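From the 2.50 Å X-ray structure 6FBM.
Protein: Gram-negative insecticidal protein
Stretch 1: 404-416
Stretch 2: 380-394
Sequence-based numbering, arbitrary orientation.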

# COMPACT_ATOMS: atom_id res chain seq x y z
N TYR A 404 14.06 -80.52 29.97
CA TYR A 404 13.15 -79.84 30.87
C TYR A 404 13.89 -78.62 31.37
O TYR A 404 15.00 -78.76 31.86
CB TYR A 404 12.79 -80.74 32.06
CG TYR A 404 12.21 -82.04 31.60
CD1 TYR A 404 10.84 -82.19 31.38
CD2 TYR A 404 13.03 -83.13 31.35
CE1 TYR A 404 10.31 -83.39 30.93
CE2 TYR A 404 12.52 -84.33 30.88
CZ TYR A 404 11.17 -84.47 30.68
OH TYR A 404 10.68 -85.65 30.22
N ALA A 405 13.28 -77.44 31.25
CA ALA A 405 13.98 -76.20 31.61
C ALA A 405 13.06 -75.13 32.12
O ALA A 405 11.89 -75.09 31.74
CB ALA A 405 14.75 -75.69 30.40
N CYS A 406 13.61 -74.25 32.94
CA CYS A 406 12.90 -73.08 33.43
C CYS A 406 13.56 -71.87 32.78
O CYS A 406 14.78 -71.70 32.90
CB CYS A 406 13.04 -72.99 34.93
SG CYS A 406 12.20 -71.57 35.61
N TRP A 407 12.77 -71.05 32.09
CA TRP A 407 13.31 -69.87 31.42
C TRP A 407 12.79 -68.57 32.04
O TRP A 407 11.67 -68.54 32.56
CB TRP A 407 12.98 -69.87 29.95
CG TRP A 407 13.63 -70.93 29.17
CD1 TRP A 407 13.20 -72.22 29.03
CD2 TRP A 407 14.79 -70.81 28.35
NE1 TRP A 407 14.03 -72.91 28.20
CE2 TRP A 407 15.02 -72.06 27.77
CE3 TRP A 407 15.66 -69.75 28.06
CZ2 TRP A 407 16.10 -72.30 26.90
CZ3 TRP A 407 16.73 -69.99 27.20
CH2 TRP A 407 16.94 -71.25 26.64
N ARG A 408 13.62 -67.52 31.98
CA ARG A 408 13.26 -66.17 32.41
C ARG A 408 13.28 -65.26 31.25
O ARG A 408 14.23 -65.31 30.44
CB ARG A 408 14.32 -65.55 33.28
CG ARG A 408 14.13 -65.76 34.73
CD ARG A 408 14.03 -64.49 35.52
NE ARG A 408 14.81 -64.70 36.73
CZ ARG A 408 14.49 -65.50 37.75
NH1 ARG A 408 15.34 -65.57 38.76
NH2 ARG A 408 13.34 -66.19 37.82
N ALA A 409 12.30 -64.38 31.21
CA ALA A 409 12.38 -63.29 30.27
C ALA A 409 13.51 -62.37 30.72
O ALA A 409 13.64 -62.05 31.90
CB ALA A 409 11.05 -62.55 30.21
N ILE A 410 14.36 -62.01 29.78
CA ILE A 410 15.30 -60.94 29.97
C ILE A 410 14.55 -59.67 29.57
O ILE A 410 14.22 -59.50 28.39
CB ILE A 410 16.59 -61.10 29.12
CG1 ILE A 410 17.26 -62.44 29.40
CG2 ILE A 410 17.57 -59.98 29.45
CD1 ILE A 410 18.29 -62.82 28.36
N PRO A 411 14.26 -58.79 30.54
CA PRO A 411 13.51 -57.60 30.17
C PRO A 411 14.39 -56.54 29.52
O PRO A 411 15.59 -56.44 29.85
CB PRO A 411 12.99 -57.06 31.51
CG PRO A 411 13.49 -58.01 32.57
CD PRO A 411 14.61 -58.79 31.97
N PRO A 412 13.81 -55.73 28.62
CA PRO A 412 14.56 -54.53 28.17
C PRO A 412 14.75 -53.58 29.32
O PRO A 412 14.04 -53.67 30.33
CB PRO A 412 13.66 -53.91 27.12
CG PRO A 412 12.28 -54.40 27.46
CD PRO A 412 12.43 -55.75 28.08
N GLN A 413 15.71 -52.67 29.16
CA GLN A 413 16.09 -51.70 30.20
C GLN A 413 14.85 -50.97 30.74
O GLN A 413 14.07 -50.39 29.96
CB GLN A 413 17.10 -50.66 29.66
CG GLN A 413 17.72 -49.75 30.76
CD GLN A 413 18.64 -50.53 31.72
OE1 GLN A 413 19.05 -51.67 31.43
NE2 GLN A 413 18.92 -49.95 32.89
N GLY A 414 14.69 -51.03 32.07
CA GLY A 414 13.58 -50.39 32.76
C GLY A 414 12.34 -51.23 33.00
O GLY A 414 11.44 -50.77 33.69
N TYR A 415 12.28 -52.44 32.44
CA TYR A 415 11.12 -53.31 32.60
C TYR A 415 11.41 -54.55 33.48
O TYR A 415 12.55 -54.79 33.86
CB TYR A 415 10.61 -53.73 31.23
CG TYR A 415 10.17 -52.60 30.37
CD1 TYR A 415 11.10 -51.73 29.79
CD2 TYR A 415 8.80 -52.37 30.11
CE1 TYR A 415 10.69 -50.67 29.00
CE2 TYR A 415 8.39 -51.30 29.30
CZ TYR A 415 9.33 -50.47 28.76
OH TYR A 415 8.92 -49.45 27.97
N ARG A 416 10.37 -55.29 33.81
CA ARG A 416 10.47 -56.46 34.68
C ARG A 416 9.57 -57.56 34.18
O ARG A 416 8.51 -57.29 33.64
CB ARG A 416 9.98 -56.12 36.09
CG ARG A 416 10.69 -54.98 36.77
CD ARG A 416 12.04 -55.43 37.29
NE ARG A 416 12.66 -54.30 37.97
CZ ARG A 416 13.30 -53.30 37.38
NH1 ARG A 416 13.50 -53.27 36.08
NH2 ARG A 416 13.76 -52.31 38.14
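Stretch 2 (380-394) LGVLKAPVGWQRVWD

How does the backbone of stretch 2 run against stretch 1? Residues 404-410 form an extended strand, and stretch 2 lays a second strand, 388-391, alongside it in the antiparallel sense: the two N-to-C directions make an angle of 143°, and the axes approach to 4.5 Å. Pairing starts at Ile410 with Gly388 and steps through Ala409 with Trp389, Arg408 with Gln390 and Trp407 with Arg391. Beyond Val392, where the chain turns a corner, it resumes as Cys406 with Trp393 and Ala405 with Asp394. The extra residue on stretch 2 is a beta bulge.

Which hydrogen bonds fix this register? Ile410 N donates to Gly388 O at 2.7 Å, and Val387 N reaches Ile410 O at 2.8 Å. Arg408 is held both ways, its N 2.7 Å from Gln390 O and its O 3.0 Å from Gln390 N. At the bulge, Cys406 O accepts from Val392 N at 2.9 Å and, weakly, from Trp393 N at 3.4 Å, so one carbonyl serves two successive amides; Cys406 N returns a bond to Trp393 O at 2.9 Å.

What packs on the two faces of the paired strands? Trp407, Ala409, Trp389 and Arg391 share one face. There Arg391 CG lies over the six-membered ring of Trp407, 3.5 Å from its centroid and almost on its normal. Ala409 CB sits over the six-membered ring of Trp389, 4.0 Å from its centroid, while Trp407 CE3 meets Trp389 CB at 3.7 Å. On the face carrying Arg408 and Ile410, Val392 CG2 comes within 3.4 Å of Arg408 CG and also lies over the guanidinium. At Gly388 an ideal CB would sit 3.7 Å from Ile410 CD1, an ordinary contact distance, so this contact does not call for glycine.

How does the contact continue past the strands? Pro412 meets the loop before the second strand, its CB 3.6 Å from Val387 CG1 and its CD 3.3 Å from Ala385 O. A type II turn from Pro412 to Tyr415, closed by Tyr415 N to Pro412 O at 3.0 Å, then brings the chain back; Gly414 takes the positive phi that suits glycine. The CA-to-CB bond of Tyr415 points toward stretch 2, and its OH donates to Gly381 O at 2.8 Å. Lys384 CB lies over the ring face, 3.9 Å from the centroid of the Tyr415 ring, so the lysine contributes aliphatic carbon to the contact.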

# COMPACT_ATOMS: atom_id res chain seq x y z
N LEU A 380 0.88 -46.59 26.07
CA LEU A 380 1.93 -45.85 26.74
C LEU A 380 3.29 -46.49 26.68
O LEU A 380 4.24 -45.90 27.15
CB LEU A 380 1.56 -45.69 28.21
CG LEU A 380 0.24 -45.02 28.52
CD1 LEU A 380 -0.06 -45.05 29.99
CD2 LEU A 380 0.26 -43.61 28.00
N GLY A 381 3.39 -47.70 26.13
CA GLY A 381 4.61 -48.51 26.19
C GLY A 381 4.95 -49.07 27.55
O GLY A 381 6.13 -49.34 27.83
N VAL A 382 3.96 -49.24 28.42
CA VAL A 382 4.18 -49.91 29.73
C VAL A 382 4.41 -51.42 29.64
O VAL A 382 5.00 -52.01 30.55
CB VAL A 382 3.04 -49.65 30.74
CG1 VAL A 382 2.98 -48.18 31.11
CG2 VAL A 382 1.70 -50.10 30.20
N LEU A 383 3.89 -52.02 28.57
CA LEU A 383 4.20 -53.38 28.20
C LEU A 383 5.15 -53.32 27.05
O LEU A 383 4.92 -52.59 26.08
CB LEU A 383 2.95 -54.13 27.76
CG LEU A 383 1.82 -54.21 28.81
CD1 LEU A 383 0.64 -54.95 28.23
CD2 LEU A 383 2.31 -54.85 30.10
N LYS A 384 6.23 -54.09 27.14
CA LYS A 384 7.19 -54.19 26.06
C LYS A 384 7.70 -55.61 26.02
O LYS A 384 7.92 -56.20 27.07
CB LYS A 384 8.35 -53.23 26.32
CG LYS A 384 9.25 -53.03 25.14
CD LYS A 384 10.26 -51.95 25.37
CE LYS A 384 11.04 -51.77 24.07
NZ LYS A 384 12.00 -50.68 24.25
N ALA A 385 7.89 -56.15 24.82
CA ALA A 385 8.46 -57.50 24.67
C ALA A 385 9.81 -57.65 25.37
O ALA A 385 10.58 -56.68 25.48
CB ALA A 385 8.59 -57.89 23.19
N PRO A 386 10.13 -58.89 25.83
CA PRO A 386 11.46 -59.15 26.37
C PRO A 386 12.51 -59.08 25.31
O PRO A 386 12.21 -59.28 24.15
CB PRO A 386 11.32 -60.58 26.92
CG PRO A 386 10.24 -61.21 26.15
CD PRO A 386 9.29 -60.10 25.83
N VAL A 387 13.74 -58.78 25.69
CA VAL A 387 14.86 -58.79 24.71
C VAL A 387 15.38 -60.18 24.46
O VAL A 387 16.05 -60.43 23.48
CB VAL A 387 16.00 -57.84 25.10
CG1 VAL A 387 15.45 -56.42 25.22
CG2 VAL A 387 16.76 -58.28 26.34
N GLY A 388 15.08 -61.09 25.36
CA GLY A 388 15.46 -62.48 25.19
C GLY A 388 15.09 -63.34 26.37
O GLY A 388 14.37 -62.89 27.26
N TRP A 389 15.61 -64.56 26.36
CA TRP A 389 15.34 -65.49 27.41
C TRP A 389 16.61 -66.19 27.89
O TRP A 389 17.43 -66.60 27.07
CB TRP A 389 14.34 -66.53 26.90
CG TRP A 389 13.02 -65.98 26.51
CD1 TRP A 389 12.68 -65.47 25.31
CD2 TRP A 389 11.84 -65.95 27.31
NE1 TRP A 389 11.36 -65.10 25.31
CE2 TRP A 389 10.82 -65.38 26.52
CE3 TRP A 389 11.54 -66.31 28.63
CZ2 TRP A 389 9.54 -65.18 26.99
CZ3 TRP A 389 10.24 -66.11 29.11
CH2 TRP A 389 9.26 -65.56 28.29
N GLN A 390 16.75 -66.32 29.20
CA GLN A 390 17.82 -67.09 29.81
C GLN A 390 17.31 -68.20 30.72
O GLN A 390 16.16 -68.16 31.17
CB GLN A 390 18.74 -66.15 30.60
CG GLN A 390 18.29 -65.74 32.00
CD GLN A 390 19.08 -64.59 32.56
OE1 GLN A 390 20.21 -64.34 32.12
NE2 GLN A 390 18.48 -63.87 33.52
N ARG A 391 18.18 -69.16 30.99
CA ARG A 391 17.83 -70.33 31.75
C ARG A 391 18.08 -70.14 33.23
O ARG A 391 19.18 -69.84 33.63
CB ARG A 391 18.59 -71.54 31.28
CG ARG A 391 18.13 -72.08 29.96
CD ARG A 391 18.39 -73.58 29.84
NE ARG A 391 18.92 -73.94 28.53
CZ ARG A 391 20.18 -73.75 28.14
NH1 ARG A 391 21.07 -73.18 28.95
NH2 ARG A 391 20.55 -74.09 26.92
N VAL A 392 17.04 -70.33 34.02
CA VAL A 392 17.18 -70.41 35.44
C VAL A 392 17.72 -71.82 35.76
O VAL A 392 18.49 -71.98 36.70
CB VAL A 392 15.83 -70.16 36.15
CG1 VAL A 392 15.97 -70.24 37.66
CG2 VAL A 392 15.31 -68.80 35.81
N TRP A 393 17.30 -72.80 34.95
CA TRP A 393 17.56 -74.21 35.23
C TRP A 393 17.30 -75.05 34.00
O TRP A 393 16.42 -74.75 33.22
CB TRP A 393 16.61 -74.68 36.33
CG TRP A 393 16.57 -76.15 36.58
CD1 TRP A 393 17.39 -76.86 37.40
CD2 TRP A 393 15.66 -77.10 36.00
NE1 TRP A 393 17.06 -78.20 37.37
CE2 TRP A 393 16.00 -78.37 36.52
CE3 TRP A 393 14.61 -77.00 35.09
CZ2 TRP A 393 15.32 -79.53 36.16
CZ3 TRP A 393 13.94 -78.16 34.74
CH2 TRP A 393 14.29 -79.40 35.27
N ASP A 394 18.07 -76.13 33.88
CA ASP A 394 17.75 -77.23 32.96
C ASP A 394 18.06 -78.59 33.60
O ASP A 394 18.63 -78.63 34.68
CB ASP A 394 18.47 -77.04 31.61
CG ASP A 394 19.95 -76.82 31.75
OD1 ASP A 394 20.68 -77.77 32.03
OD2 ASP A 394 20.39 -75.69 31.56
O HOH W 1 11.58 -48.12 26.49